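GGDEF and EAL domain-containing protein (Vibrio cholerae O1 str. 2010EL-1786, PDB 6PWK) binds the bacterial second messenger cyclic di-GMP and probably acts as a receptor coupling its level to cell adhesion and biofilm formation. Local coordinates at residues W199-Y204 with F220-K225; T214-V219 with P268-I273. One frame throughout, in Å; residues are numbered along the deposited sequence.

Contact 1. Residues W199-Y204 with F220-K225. With C2E (9,9'-[(2R,3R,3aS,5S,7aR,9R,10R,10aS,12S,14aR)-3,5,10,12-tetrahydroxy-5,12-dioxidooctahydro-2H,7H-difuro[3,2-d:3',2'-j][1,3,7,9,2,8]tetraoxadiphosphacyclododecine-2,9-diyl]bis(2-amino-1,9-dihydro-6H-purin-6-one)), chain C.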
loop_
_atom_site.group_PDB
_atom_site.type_symbol
_atom_site.label_atom_id
_atom_site.label_comp_id
_atom_site.label_asym_id
_atom_site.label_seq_id
_atom_site.Cartn_x
_atom_site.Cartn_y
_atom_site.Cartn_z
ATOM N N TRP A 199 27.188 -4.787 -15.551
ATOM C CA TRP A 199 26.970 -4.658 -16.985
ATOM C C TRP A 199 26.460 -3.281 -17.381
ATOM O O TRP A 199 26.100 -3.084 -18.546
ATOM C CB TRP A 199 25.979 -5.720 -17.467
ATOM C CG TRP A 199 26.510 -7.116 -17.427
ATOM C CD1 TRP A 199 27.821 -7.495 -17.391
ATOM C CD2 TRP A 199 25.742 -8.324 -17.412
ATOM N NE1 TRP A 199 27.915 -8.867 -17.361
ATOM C CE2 TRP A 199 26.652 -9.398 -17.371
ATOM C CE3 TRP A 199 24.372 -8.600 -17.428
ATOM C CZ2 TRP A 199 26.237 -10.727 -17.346
ATOM C CZ3 TRP A 199 23.961 -9.920 -17.403
ATOM C CH2 TRP A 199 24.889 -10.967 -17.364
ATOM N N PHE A 200 26.426 -2.334 -16.450
ATOM C CA PHE A 200 25.790 -1.051 -16.700
ATOM C C PHE A 200 26.718 -0.098 -17.440
ATOM O O PHE A 200 27.930 -0.074 -17.206
ATOM C CB PHE A 200 25.340 -0.417 -15.382
ATOM C CG PHE A 200 23.976 -0.857 -14.937
ATOM C CD1 PHE A 200 23.793 -2.088 -14.329
ATOM C CD2 PHE A 200 22.876 -0.041 -15.128
ATOM C CE1 PHE A 200 22.536 -2.494 -13.923
ATOM C CE2 PHE A 200 21.619 -0.441 -14.724
ATOM C CZ PHE A 200 21.449 -1.669 -14.120
ATOM N N THR A 201 26.133 0.684 -18.343
ATOM C CA THR A 201 26.805 1.788 -19.011
ATOM C C THR A 201 26.037 3.070 -18.721
ATOM O O THR A 201 24.829 3.041 -18.463
ATOM C CB THR A 201 26.897 1.564 -20.526
ATOM O OG1 THR A 201 25.578 1.502 -21.082
ATOM C CG2 THR A 201 27.632 0.266 -20.831
ATOM N N PHE A 202 26.740 4.200 -18.762
ATOM C CA PHE A 202 26.155 5.477 -18.383
ATOM C C PHE A 202 26.465 6.539 -19.426
ATOM O O PHE A 202 27.567 6.579 -19.981
ATOM C CB PHE A 202 26.662 5.933 -17.011
ATOM C CG PHE A 202 26.315 4.988 -15.899
ATOM C CD1 PHE A 202 25.090 5.075 -15.259
ATOM C CD2 PHE A 202 27.208 4.010 -15.499
ATOM C CE1 PHE A 202 24.765 4.207 -14.239
ATOM C CE2 PHE A 202 26.889 3.137 -14.478
ATOM C CZ PHE A 202 25.665 3.237 -13.848
ATOM N N ARG A 203 25.480 7.394 -19.685
ATOM C CA ARG A 203 25.602 8.516 -20.600
ATOM C C ARG A 203 25.324 9.809 -19.847
ATOM O O ARG A 203 24.483 9.846 -18.945
ATOM C CB ARG A 203 24.636 8.373 -21.783
ATOM C CG ARG A 203 24.957 7.205 -22.703
ATOM C CD ARG A 203 23.782 6.851 -23.607
ATOM N NE ARG A 203 23.071 8.028 -24.097
ATOM C CZ ARG A 203 21.772 8.243 -23.915
ATOM N NH1 ARG A 203 21.034 7.353 -23.261
ATOM N NH2 ARG A 203 21.206 9.341 -24.397
ATOM N N TYR A 204 26.039 10.870 -20.215
ATOM C CA TYR A 204 25.920 12.169 -19.559
ATOM C C TYR A 204 25.539 13.206 -20.609
ATOM O O TYR A 204 26.346 13.530 -21.487
ATOM C CB TYR A 204 27.224 12.556 -18.859
ATOM C CG TYR A 204 27.727 11.539 -17.854
ATOM C CD1 TYR A 204 28.500 10.458 -18.258
ATOM C CD2 TYR A 204 27.442 11.668 -16.501
ATOM C CE1 TYR A 204 28.966 9.528 -17.346
ATOM C CE2 TYR A 204 27.905 10.744 -15.580
ATOM C CZ TYR A 204 28.666 9.677 -16.009
ATOM O OH TYR A 204 29.128 8.756 -15.097
ATOM N N PHE A 220 21.964 8.933 -17.730
ATOM C CA PHE A 220 21.090 7.918 -18.305
ATOM C C PHE A 220 21.735 6.553 -18.126
ATOM O O PHE A 220 22.911 6.371 -18.455
ATOM C CB PHE A 220 20.826 8.192 -19.787
ATOM C CG PHE A 220 20.080 9.467 -20.037
ATOM C CD1 PHE A 220 19.015 9.826 -19.231
ATOM C CD2 PHE A 220 20.453 10.311 -21.069
ATOM C CE1 PHE A 220 18.328 10.999 -19.453
ATOM C CE2 PHE A 220 19.770 11.489 -21.296
ATOM C CZ PHE A 220 18.705 11.834 -20.485
ATOM N N SER A 221 20.967 5.602 -17.606
ATOM C CA SER A 221 21.477 4.277 -17.295
ATOM C C SER A 221 21.024 3.267 -18.339
ATOM O O SER A 221 19.878 3.296 -18.797
ATOM C CB SER A 221 21.020 3.829 -15.903
ATOM O OG SER A 221 21.497 4.712 -14.901
ATOM N N ALA A 222 21.941 2.378 -18.713
ATOM C CA ALA A 222 21.648 1.254 -19.587
ATOM C C ALA A 222 22.592 0.118 -19.223
ATOM O O ALA A 222 23.588 0.315 -18.525
ATOM C CB ALA A 222 21.795 1.632 -21.066
ATOM N N PHE A 223 22.265 -1.082 -19.695
ATOM C CA PHE A 223 23.148 -2.221 -19.492
ATOM C C PHE A 223 23.084 -3.124 -20.714
ATOM O O PHE A 223 22.148 -3.056 -21.515
ATOM C CB PHE A 223 22.795 -3.003 -18.217
ATOM C CG PHE A 223 21.482 -3.730 -18.286
ATOM C CD1 PHE A 223 21.419 -5.038 -18.745
ATOM C CD2 PHE A 223 20.313 -3.114 -17.875
ATOM C CE1 PHE A 223 20.214 -5.711 -18.801
ATOM C CE2 PHE A 223 19.104 -3.783 -17.930
ATOM C CZ PHE A 223 19.056 -5.082 -18.394
ATOM N N GLU A 224 24.096 -3.978 -20.843
ATOM C CA GLU A 224 24.231 -4.851 -22.000
ATOM C C GLU A 224 24.523 -6.273 -21.542
ATOM O O GLU A 224 25.366 -6.489 -20.666
ATOM C CB GLU A 224 25.332 -4.347 -22.940
ATOM C CG GLU A 224 25.020 -2.990 -23.553
ATOM C CD GLU A 224 26.073 -2.519 -24.535
ATOM O OE1 GLU A 224 26.090 -1.310 -24.846
ATOM O OE2 GLU A 224 26.880 -3.352 -24.996
ATOM N N LYS A 225 23.818 -7.235 -22.136
ATOM C CA LYS A 225 24.041 -8.654 -21.891
ATOM C C LYS A 225 24.109 -9.371 -23.230
ATOM O O LYS A 225 23.176 -9.274 -24.033
ATOM C CB LYS A 225 22.935 -9.255 -21.021
ATOM C CG LYS A 225 23.133 -10.734 -20.724
ATOM C CD LYS A 225 21.876 -11.364 -20.155
ATOM C CE LYS A 225 22.154 -12.754 -19.607
ATOM N NZ LYS A 225 20.918 -13.398 -19.085
HETATM P P1 C2E C . 13.980 10.995 -19.359
HETATM O O2P C2E C . 14.100 11.681 -18.025
HETATM O O1P C2E C . 13.028 11.848 -20.150
HETATM O "O5'" C2E C . 15.384 11.051 -20.200
HETATM C "C5'" C2E C . 15.352 11.554 -21.494
HETATM C "C4'" C2E C . 15.251 10.330 -22.446
HETATM O "O4'" C2E C . 15.108 10.722 -23.677
HETATM C "C3'" C2E C . 16.571 9.538 -22.466
HETATM O "O3'" C2E C . 16.303 8.355 -23.047
HETATM C "C2'" C2E C . 17.392 10.382 -23.453
HETATM O "O2'" C2E C . 18.552 9.595 -23.959
HETATM C "C1'" C2E C . 16.521 10.480 -24.417
HETATM N N9 C2E C . 16.599 11.545 -25.385
HETATM C C8 C2E C . 17.467 12.363 -24.741
HETATM N N7 C2E C . 17.643 13.448 -25.537
HETATM C C5 C2E C . 16.899 13.304 -26.627
HETATM C C6 C2E C . 16.652 14.163 -27.880
HETATM O O6 C2E C . 17.190 15.207 -28.037
HETATM N N1 C2E C . 15.756 13.699 -28.895
HETATM C C2 C2E C . 15.068 12.439 -28.772
HETATM N N2 C2E C . 14.143 11.918 -29.773
HETATM N N3 C2E C . 15.320 11.656 -27.574
HETATM C C4 C2E C . 16.251 12.126 -26.516
HETATM P P11 C2E C . 16.833 7.064 -22.150
HETATM O O21 C2E C . 18.318 6.874 -21.994
HETATM O O11 C2E C . 16.346 5.829 -22.866
HETATM O O5A C2E C . 15.963 7.252 -20.759
HETATM C C5A C2E C . 14.612 6.919 -20.925
HETATM C C4A C2E C . 13.911 7.001 -19.629
HETATM O O4A C2E C . 14.342 6.054 -18.840
HETATM C C3A C2E C . 14.245 8.467 -18.870
HETATM O O3A C2E C . 13.249 9.510 -19.295
HETATM C C2A C2E C . 14.144 8.249 -17.669
HETATM O O2A C2E C . 12.725 8.475 -17.216
HETATM C C1A C2E C . 14.572 6.692 -17.489
HETATM N N91 C2E C . 15.828 6.599 -17.118
HETATM C C81 C2E C . 16.946 6.673 -17.857
HETATM N N71 C2E C . 17.974 6.516 -17.001
HETATM C C51 C2E C . 17.486 6.352 -15.775
HETATM C C61 C2E C . 18.159 6.135 -14.425
HETATM O O61 C2E C . 19.336 6.093 -14.382
HETATM N N11 C2E C . 17.383 5.985 -13.232
HETATM C C21 C2E C . 15.949 6.038 -13.298
HETATM N N21 C2E C . 15.163 5.885 -12.082
HETATM N N31 C2E C . 15.314 6.250 -14.599
HETATM C C41 C2E C . 16.132 6.404 -15.839
#
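R203 and F220 form an antiparallel hydrogen-bonded pair, F220 N to R203 O at 2.9 Å and R203 N to F220 O at 3.0 Å, and both side chains turn to the same face of the sheet, where they meet the ribose and phosphate part of cyclic di-GMP. The R203 chain bends at chi3 (39°), and NH2 gives the ligand O2' a nearly straight bond of 2.7 Å in the guanidinium plane, while NH1 reaches phosphate oxygen O21. Arginine suits a place where a ribose hydroxyl and a phosphate oxygen must be held together. F220 offers a flat ring instead: ligand C3' sits 3.7 Å above its plane, over the centre. S221 reads the guanine's Hoogsteen edge, its N bonding to N71 and its OG donating to O61 (2.6 Å). Farther along, T201 and A222 pair through both backbone bonds. On the S221 face, F223 CB lies 4.1 Å from the F200 ring centroid, a CH-pi contact over the face. At the end of the pairing, K225 CG lies 3.5 Å from W199 CZ3. The extended K225 chain ends in a salt bridge with E193. Helix 184-197 packs against this end, helix 245-261 touches F202 and S221, and strand 228-231 continues the sheet beside F223.

Contact 2. Residues T214-V219 with P268-I273. With MG (magnesium ion), chain E; C2E (9,9'-[(2R,3R,3aS,5S,7aR,9R,10R,10aS,12S,14aR)-3,5,10,12-tetrahydroxy-5,12-dioxidooctahydro-2H,7H-difuro[3,2-d:3',2'-j][1,3,7,9,2,8]tetraoxadiphosphacyclododecine-2,9-diyl]bis(2-amino-1,9-dihydro-6H-purin-6-one)), chain C.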
loop_
_atom_site.group_PDB
_atom_site.type_symbol
_atom_site.label_atom_id
_atom_site.label_comp_id
_atom_site.label_asym_id
_atom_site.label_seq_id
_atom_site.Cartn_x
_atom_site.Cartn_y
_atom_site.Cartn_z
ATOM N N THR A 214 27.014 25.236 -18.343
ATOM C CA THR A 214 26.424 23.917 -18.130
ATOM C C THR A 214 25.732 23.897 -16.770
ATOM O O THR A 214 26.384 24.001 -15.726
ATOM C CB THR A 214 27.487 22.824 -18.241
ATOM O OG1 THR A 214 26.987 21.601 -17.684
ATOM C CG2 THR A 214 28.774 23.232 -17.530
ATOM N N PHE A 215 24.401 23.781 -16.786
ATOM C CA PHE A 215 23.642 23.691 -15.542
ATOM C C PHE A 215 23.943 22.382 -14.821
ATOM O O PHE A 215 24.376 22.380 -13.662
ATOM C CB PHE A 215 22.146 23.823 -15.838
ATOM C CG PHE A 215 21.291 23.945 -14.608
ATOM C CD1 PHE A 215 21.061 25.182 -14.029
ATOM C CD2 PHE A 215 20.712 22.825 -14.037
ATOM C CE1 PHE A 215 20.274 25.300 -12.900
ATOM C CE2 PHE A 215 19.923 22.936 -12.907
ATOM C CZ PHE A 215 19.704 24.175 -12.338
ATOM N N HIS A 216 23.719 21.257 -15.496
ATOM C CA HIS A 216 24.115 19.955 -14.982
ATOM C C HIS A 216 24.195 18.983 -16.152
ATOM O O HIS A 216 23.849 19.317 -17.287
ATOM C CB HIS A 216 23.151 19.450 -13.896
ATOM C CG HIS A 216 21.741 19.239 -14.365
ATOM N ND1 HIS A 216 20.649 19.513 -13.570
ATOM C CD2 HIS A 216 21.244 18.757 -15.529
ATOM C CE1 HIS A 216 19.540 19.224 -14.231
ATOM N NE2 HIS A 216 19.875 18.762 -15.422
ATOM N N ARG A 217 24.655 17.772 -15.855
ATOM C CA ARG A 217 24.647 16.665 -16.803
ATOM C C ARG A 217 23.716 15.584 -16.275
ATOM O O ARG A 217 23.963 15.022 -15.203
ATOM C CB ARG A 217 26.054 16.106 -17.019
ATOM C CG ARG A 217 26.865 16.841 -18.068
ATOM C CD ARG A 217 28.259 16.254 -18.194
ATOM N NE ARG A 217 29.277 17.211 -17.776
ATOM C CZ ARG A 217 29.822 18.116 -18.582
ATOM N NH1 ARG A 217 29.450 18.184 -19.854
ATOM N NH2 ARG A 217 30.740 18.952 -18.118
ATOM N N GLU A 218 22.652 15.300 -17.020
ATOM C CA GLU A 218 21.723 14.248 -16.635
ATOM C C GLU A 218 22.315 12.880 -16.949
ATOM O O GLU A 218 22.916 12.675 -18.007
ATOM C CB GLU A 218 20.384 14.416 -17.351
ATOM C CG GLU A 218 19.348 13.375 -16.961
ATOM C CD GLU A 218 17.979 13.662 -17.542
ATOM O OE1 GLU A 218 17.858 14.610 -18.347
ATOM O OE2 GLU A 218 17.021 12.940 -17.192
ATOM N N VAL A 219 22.142 11.944 -16.021
ATOM C CA VAL A 219 22.701 10.603 -16.133
ATOM C C VAL A 219 21.630 9.665 -16.672
ATOM O O VAL A 219 20.515 9.607 -16.136
ATOM C CB VAL A 219 23.233 10.110 -14.778
ATOM C CG1 VAL A 219 23.715 8.674 -14.885
ATOM C CG2 VAL A 219 24.352 11.019 -14.288
ATOM N N PRO A 268 27.494 19.600 -11.664
ATOM C CA PRO A 268 26.480 18.771 -11.006
ATOM C C PRO A 268 25.938 17.704 -11.944
ATOM O O PRO A 268 25.918 17.867 -13.166
ATOM C CB PRO A 268 25.390 19.779 -10.619
ATOM C CG PRO A 268 26.079 21.100 -10.594
ATOM C CD PRO A 268 27.122 21.026 -11.665
ATOM N N LEU A 269 25.499 16.598 -11.353
ATOM C CA LEU A 269 24.929 15.480 -12.091
ATOM C C LEU A 269 23.474 15.296 -11.686
ATOM O O LEU A 269 23.151 15.300 -10.493
ATOM C CB LEU A 269 25.720 14.195 -11.837
ATOM C CG LEU A 269 27.165 14.194 -12.333
ATOM C CD1 LEU A 269 27.811 12.850 -12.054
ATOM C CD2 LEU A 269 27.217 14.523 -13.818
ATOM N N ALA A 270 22.604 15.136 -12.678
ATOM C CA ALA A 270 21.176 14.955 -12.453
ATOM C C ALA A 270 20.847 13.469 -12.521
ATOM O O ALA A 270 21.004 12.842 -13.574
ATOM C CB ALA A 270 20.358 15.738 -13.479
ATOM N N ILE A 271 20.391 12.912 -11.402
ATOM C CA ILE A 271 20.056 11.495 -11.299
ATOM C C ILE A 271 18.542 11.352 -11.341
ATOM O O ILE A 271 17.830 11.964 -10.535
ATOM C CB ILE A 271 20.625 10.875 -10.015
ATOM C CG1 ILE A 271 22.133 11.109 -9.923
ATOM C CG2 ILE A 271 20.311 9.388 -9.961
ATOM C CD1 ILE A 271 22.750 10.541 -8.664
ATOM N N ASN A 272 18.048 10.541 -12.276
ATOM C CA ASN A 272 16.621 10.251 -12.334
ATOM C C ASN A 272 16.225 9.299 -11.211
ATOM O O ASN A 272 16.950 8.353 -10.888
ATOM C CB ASN A 272 16.248 9.639 -13.685
ATOM C CG ASN A 272 16.417 10.610 -14.836
ATOM O OD1 ASN A 272 15.591 11.501 -15.039
ATOM N ND2 ASN A 272 17.485 10.434 -15.606
ATOM N N ILE A 273 15.062 9.554 -10.615
ATOM C CA ILE A 273 14.515 8.720 -9.552
ATOM C C ILE A 273 13.118 8.282 -9.965
ATOM O O ILE A 273 12.292 9.115 -10.353
ATOM C CB ILE A 273 14.468 9.464 -8.202
ATOM C CG1 ILE A 273 15.848 10.017 -7.838
ATOM C CG2 ILE A 273 13.954 8.544 -7.105
ATOM C CD1 ILE A 273 16.896 8.952 -7.600
HETATM MG MG MG E . 14.816 13.071 -16.555
HETATM P P1 C2E C . 13.980 10.995 -19.359
HETATM O O2P C2E C . 14.100 11.681 -18.025
HETATM O O1P C2E C . 13.028 11.848 -20.150
HETATM O "O5'" C2E C . 15.384 11.051 -20.200
HETATM C "C5'" C2E C . 15.352 11.554 -21.494
HETATM C "C4'" C2E C . 15.251 10.330 -22.446
HETATM O "O4'" C2E C . 15.108 10.722 -23.677
HETATM C "C3'" C2E C . 16.571 9.538 -22.466
HETATM O "O3'" C2E C . 16.303 8.355 -23.047
HETATM C "C2'" C2E C . 17.392 10.382 -23.453
HETATM O "O2'" C2E C . 18.552 9.595 -23.959
HETATM C "C1'" C2E C . 16.521 10.480 -24.417
HETATM N N9 C2E C . 16.599 11.545 -25.385
HETATM C C8 C2E C . 17.467 12.363 -24.741
HETATM N N7 C2E C . 17.643 13.448 -25.537
HETATM C C5 C2E C . 16.899 13.304 -26.627
HETATM C C6 C2E C . 16.652 14.163 -27.880
HETATM O O6 C2E C . 17.190 15.207 -28.037
HETATM N N1 C2E C . 15.756 13.699 -28.895
HETATM C C2 C2E C . 15.068 12.439 -28.772
HETATM N N2 C2E C . 14.143 11.918 -29.773
HETATM N N3 C2E C . 15.320 11.656 -27.574
HETATM C C4 C2E C . 16.251 12.126 -26.516
HETATM P P11 C2E C . 16.833 7.064 -22.150
HETATM O O21 C2E C . 18.318 6.874 -21.994
HETATM O O11 C2E C . 16.346 5.829 -22.866
HETATM O O5A C2E C . 15.963 7.252 -20.759
HETATM C C5A C2E C . 14.612 6.919 -20.925
HETATM C C4A C2E C . 13.911 7.001 -19.629
HETATM O O4A C2E C . 14.342 6.054 -18.840
HETATM C C3A C2E C . 14.245 8.467 -18.870
HETATM O O3A C2E C . 13.249 9.510 -19.295
HETATM C C2A C2E C . 14.144 8.249 -17.669
HETATM O O2A C2E C . 12.725 8.475 -17.216
HETATM C C1A C2E C . 14.572 6.692 -17.489
HETATM N N91 C2E C . 15.828 6.599 -17.118
HETATM C C81 C2E C . 16.946 6.673 -17.857
HETATM N N71 C2E C . 17.974 6.516 -17.001
HETATM C C51 C2E C . 17.486 6.352 -15.775
HETATM C C61 C2E C . 18.159 6.135 -14.425
HETATM O O61 C2E C . 19.336 6.093 -14.382
HETATM N N11 C2E C . 17.383 5.985 -13.232
HETATM C C21 C2E C . 15.949 6.038 -13.298
HETATM N N21 C2E C . 15.163 5.885 -12.082
HETATM N N31 C2E C . 15.314 6.250 -14.599
HETATM C C41 C2E C . 16.132 6.404 -15.839
HETATM O O HOH W 1 19.497 8.840 -13.740
#
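Magnesium draws E218 and N272 together from adjoining parallel strands: E218 OE2 binds it at 2.3 Å, the N272 side-chain amide is a second ligand, and phosphate oxygen O2P of cyclic di-GMP is a third, at 2.1 Å. E304 and D334 also bind the ion. E218 CG is anti to the backbone N (chi1 -178°) and the chain continues extended, a reach that suits glutamate for bringing its carboxylate to the ion. The other oxygen, OE1, is held by K355 and Q410, a second shell that fixes the rotation of the carboxylate. A water accepts from N272 N and donates to V219 O, each at 2.7 Å, and makes a weak bond to ligand O61. Behind the site the backbones pair through R217 N to P268 O, A270 N to R217 O and V219 N to A270 O (2.8 Å). A270 is small enough for its CB to sit squarely over one face of the H216 imidazole, 3.6 Å from the centroid, while H302 and K355 bond the ring nitrogens. On the reverse face, L269 CD2 meets R217 CB at 3.8 Å, and R217 reaches a salt bridge with D267. E218-V219-F220 probably stands where the EAL signature gives the family its name. The shared ion links phosphate binding directly to two neighbouring strands, and the lysine beside E218 would partly offset the negative charge gathered there.

Both contacts use strand 214-225, which pairs antiparallel with 200-209 in contact 1 and parallel with 269-272 in contact 2, as in the EAL-type barrel, where one strand runs against the rest. Contact 2 is buried; contact 1 is only partly so, with its W199 and K225 end toward the surface. They meet where Y204 CE2 packs on V219 CG2 at 3.8 Å, and F202 also touches V219. Cyclic di-GMP joins them chemically: contact 1 recognises a guanine edge, a ribose hydroxyl and a phosphate oxygen by hydrogen bonds and ring packing, whereas contact 2 holds the other phosphate through magnesium.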